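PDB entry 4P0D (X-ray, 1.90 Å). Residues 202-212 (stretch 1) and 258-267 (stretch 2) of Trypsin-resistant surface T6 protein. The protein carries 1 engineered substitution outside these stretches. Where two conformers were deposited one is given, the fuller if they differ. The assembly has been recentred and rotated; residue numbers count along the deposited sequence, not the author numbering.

Stretch 1 202-212: LTFNFNSLTVE
Stretch 2 (258-267) NISYKAVVNN

Residues 258-265 form one continuous strand. Stretch 1 pairs with it antiparallel in two segments, the first starting at Leu202 and the second running through Thr210 to Glu212, at 150° and 163° between N-to-C directions. Between them the chain turns a corner at Phe206, Asn207 and Ser208 through two overlapping type I turns, with helical phi/psi near -60/-39, -60/-22 and -80/-9. The contact buries 822 Å².

Asn258 (78 Å² covered) secures one end. It pairs with Glu212, CA to CA 5.1 Å. Asn258 N donates to Glu212 O at 2.7 Å, and Glu212 N to Asn258 O at 2.8 Å. Asn258 has chi1 m and chi2 -43°; Glu212 has chi1 t, chi2 -98° and chi3 -58°. Asn258 ND2 donates to Glu212 OE1 at 2.6 Å, nearly linear. Next along, Thr210 N donates to Ser260 O at 2.8 Å, and Ser260 N to Thr210 O at 3.0 Å. Water 1 donates to Asn258 O at 3.0 Å and bonds Thr210 OG1 at 2.9 Å.

Leu202 (75 Å²) lies opposite Val265, CA to CA 4.6 Å. Its chi1 is m and chi2 t. Leu202 CD2 meets Val265 CG2 at 3.9 Å. Phe204, Ala263, Val211 and Ile259 share this face. Phe204 CE1 reaches Tyr261 CD2 at 3.7 Å, with ring planes at 69°. Leu209 CD1 packs on Ile259 CG2 at 3.6 Å.

Thr203 (68 Å²) points to the other face, with Val264. Thr203 N donates to Val264 O at 3.0 Å, and Val264 N to Thr203 O at 3.1 Å. Thr203 has chi1 m, and Thr203 OG1 accepts from Asn266 ND2 at 2.9 Å. This carries the contact past the strand end.

At the corner, Asn205 N donates to Lys262 O at 3.1 Å, while Lys262 N donates to the side chain of Ser208 (chi1 p), reaching Ser208 OG at 2.9 Å. Ser208 OG donates to Asn205 O at 2.5 Å, very short.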

# COMPACT_ATOMS: atom_id res chain seq x y z
N LEU A 202 -2.37 14.08 2.97
CA LEU A 202 -2.13 13.40 4.23
C LEU A 202 -0.68 13.61 4.59
O LEU A 202 0.17 13.50 3.72
CB LEU A 202 -2.41 11.91 4.06
CG LEU A 202 -3.84 11.59 3.58
CD1 LEU A 202 -3.93 10.25 2.86
CD2 LEU A 202 -4.79 11.63 4.78
N THR A 203 -0.38 13.94 5.84
CA THR A 203 0.98 14.15 6.26
C THR A 203 1.39 12.94 7.11
O THR A 203 0.88 12.74 8.21
CB THR A 203 1.14 15.48 7.03
OG1 THR A 203 0.66 16.57 6.23
CG2 THR A 203 2.61 15.73 7.41
N PHE A 204 2.27 12.12 6.54
CA PHE A 204 2.76 10.90 7.19
C PHE A 204 3.59 11.22 8.41
O PHE A 204 4.39 12.15 8.36
CB PHE A 204 3.64 10.13 6.20
CG PHE A 204 4.31 8.92 6.78
CD1 PHE A 204 3.56 7.81 7.16
CD2 PHE A 204 5.69 8.89 6.95
CE1 PHE A 204 4.18 6.70 7.71
CE2 PHE A 204 6.30 7.77 7.48
CZ PHE A 204 5.56 6.68 7.86
N ASN A 205 3.38 10.47 9.49
CA ASN A 205 4.16 10.63 10.72
C ASN A 205 5.08 9.44 10.91
O ASN A 205 4.65 8.39 11.42
CB ASN A 205 3.25 10.79 11.95
CG ASN A 205 4.03 11.15 13.22
OD1 ASN A 205 5.24 10.92 13.33
ND2 ASN A 205 3.34 11.72 14.18
N PHE A 206 6.34 9.60 10.54
CA PHE A 206 7.30 8.49 10.64
C PHE A 206 7.48 8.02 12.08
O PHE A 206 7.59 6.83 12.34
CB PHE A 206 8.64 8.90 10.04
CG PHE A 206 9.67 7.81 10.08
CD1 PHE A 206 9.52 6.67 9.30
CD2 PHE A 206 10.78 7.91 10.90
CE1 PHE A 206 10.47 5.67 9.31
CE2 PHE A 206 11.74 6.90 10.93
CZ PHE A 206 11.57 5.77 10.13
N ASN A 207 7.50 8.97 13.01
CA ASN A 207 7.59 8.68 14.43
C ASN A 207 6.45 7.81 14.96
O ASN A 207 6.62 7.18 16.00
CB ASN A 207 7.69 9.99 15.25
N SER A 208 5.31 7.78 14.27
CA SER A 208 4.19 6.92 14.65
C SER A 208 4.37 5.47 14.21
O SER A 208 3.58 4.64 14.59
CB SER A 208 2.87 7.43 14.06
OG SER A 208 2.83 7.22 12.66
N LEU A 209 5.38 5.17 13.41
CA LEU A 209 5.55 3.83 12.83
C LEU A 209 5.82 2.81 13.92
O LEU A 209 6.73 2.97 14.73
CB LEU A 209 6.69 3.82 11.80
CG LEU A 209 6.98 2.53 11.02
CD1 LEU A 209 5.82 2.17 10.09
CD2 LEU A 209 8.27 2.68 10.21
N THR A 210 5.01 1.76 13.95
CA THR A 210 5.22 0.69 14.90
C THR A 210 5.22 -0.63 14.19
O THR A 210 4.66 -0.79 13.11
CB THR A 210 4.14 0.69 16.01
OG1 THR A 210 2.91 0.19 15.46
CG2 THR A 210 3.91 2.07 16.55
N VAL A 211 5.88 -1.60 14.80
CA VAL A 211 5.98 -2.93 14.24
C VAL A 211 5.74 -3.89 15.39
O VAL A 211 6.38 -3.76 16.44
CB VAL A 211 7.38 -3.16 13.61
CG1 VAL A 211 7.57 -4.60 13.23
CG2 VAL A 211 7.61 -2.26 12.40
N GLU A 212 4.79 -4.81 15.24
CA GLU A 212 4.59 -5.91 16.18
C GLU A 212 5.02 -7.19 15.47
O GLU A 212 4.78 -7.35 14.28
CB GLU A 212 3.12 -6.00 16.65
CG GLU A 212 2.73 -7.27 17.41
CD GLU A 212 2.04 -8.33 16.55
OE1 GLU A 212 0.99 -7.99 15.95
OE2 GLU A 212 2.53 -9.51 16.47
N ASN A 258 3.41 -7.13 11.95
CA ASN A 258 2.25 -6.29 11.69
C ASN A 258 2.70 -4.84 11.87
O ASN A 258 3.35 -4.50 12.86
CB ASN A 258 1.13 -6.67 12.68
CG ASN A 258 0.61 -8.10 12.44
OD1 ASN A 258 0.40 -8.52 11.29
ND2 ASN A 258 0.44 -8.85 13.51
N ILE A 259 2.43 -4.01 10.86
CA ILE A 259 2.95 -2.66 10.80
C ILE A 259 1.80 -1.67 10.99
O ILE A 259 0.75 -1.83 10.37
CB ILE A 259 3.65 -2.40 9.44
CG1 ILE A 259 4.76 -3.44 9.18
CG2 ILE A 259 4.23 -0.99 9.33
CD1 ILE A 259 5.52 -3.19 7.90
N SER A 260 1.99 -0.66 11.82
CA SER A 260 1.02 0.41 11.98
C SER A 260 1.67 1.77 11.84
O SER A 260 2.87 1.94 12.09
CB SER A 260 0.31 0.27 13.33
OG SER A 260 -0.43 -0.92 13.28
N TYR A 261 0.88 2.74 11.39
CA TYR A 261 1.36 4.12 11.28
C TYR A 261 0.19 5.08 11.11
O TYR A 261 -0.93 4.68 10.84
CB TYR A 261 2.36 4.28 10.14
CG TYR A 261 1.96 3.59 8.85
CD1 TYR A 261 2.21 2.23 8.66
CD2 TYR A 261 1.35 4.29 7.82
CE1 TYR A 261 1.86 1.59 7.47
CE2 TYR A 261 0.99 3.67 6.64
CZ TYR A 261 1.26 2.34 6.46
OH TYR A 261 0.90 1.75 5.26
N LYS A 262 0.47 6.36 11.30
CA LYS A 262 -0.57 7.37 11.26
C LYS A 262 -0.25 8.46 10.29
O LYS A 262 0.92 8.71 10.01
CB LYS A 262 -0.69 8.00 12.64
CG LYS A 262 -1.28 7.08 13.68
CD LYS A 262 -1.25 7.84 14.99
CE LYS A 262 -1.87 7.09 16.14
NZ LYS A 262 -1.74 8.00 17.32
N ALA A 263 -1.28 9.13 9.80
CA ALA A 263 -1.13 10.35 9.07
C ALA A 263 -2.26 11.31 9.43
O ALA A 263 -3.31 10.89 9.90
CB ALA A 263 -1.08 10.08 7.58
N VAL A 264 -2.03 12.61 9.24
CA VAL A 264 -3.05 13.61 9.56
C VAL A 264 -3.47 14.41 8.33
O VAL A 264 -2.63 14.89 7.55
CB VAL A 264 -2.55 14.59 10.64
CG1 VAL A 264 -1.38 15.41 10.11
CG2 VAL A 264 -3.68 15.50 11.09
N VAL A 265 -4.78 14.59 8.18
CA VAL A 265 -5.38 15.18 6.99
C VAL A 265 -5.01 16.66 7.02
O VAL A 265 -5.23 17.33 8.03
CB VAL A 265 -6.92 14.99 6.98
CG1 VAL A 265 -7.56 15.60 5.73
CG2 VAL A 265 -7.28 13.53 7.06
N ASN A 266 -4.37 17.14 5.95
CA ASN A 266 -3.93 18.55 5.86
C ASN A 266 -4.79 19.35 4.87
O ASN A 266 -5.74 18.82 4.31
CB ASN A 266 -2.44 18.63 5.48
CG ASN A 266 -2.13 18.07 4.09
OD1 ASN A 266 -2.73 18.47 3.09
ND2 ASN A 266 -1.19 17.15 4.02
N ASN A 267 -4.48 20.62 4.71
CA ASN A 267 -5.30 21.52 3.89
C ASN A 267 -5.32 21.20 2.39
O ASN A 267 -6.20 21.68 1.69
CB ASN A 267 -4.86 22.97 4.10
CG ASN A 267 -3.52 23.26 3.49
OD1 ASN A 267 -3.43 23.85 2.42
ND2 ASN A 267 -2.47 22.82 4.14
O HOH W 1 2.09 -2.44 14.61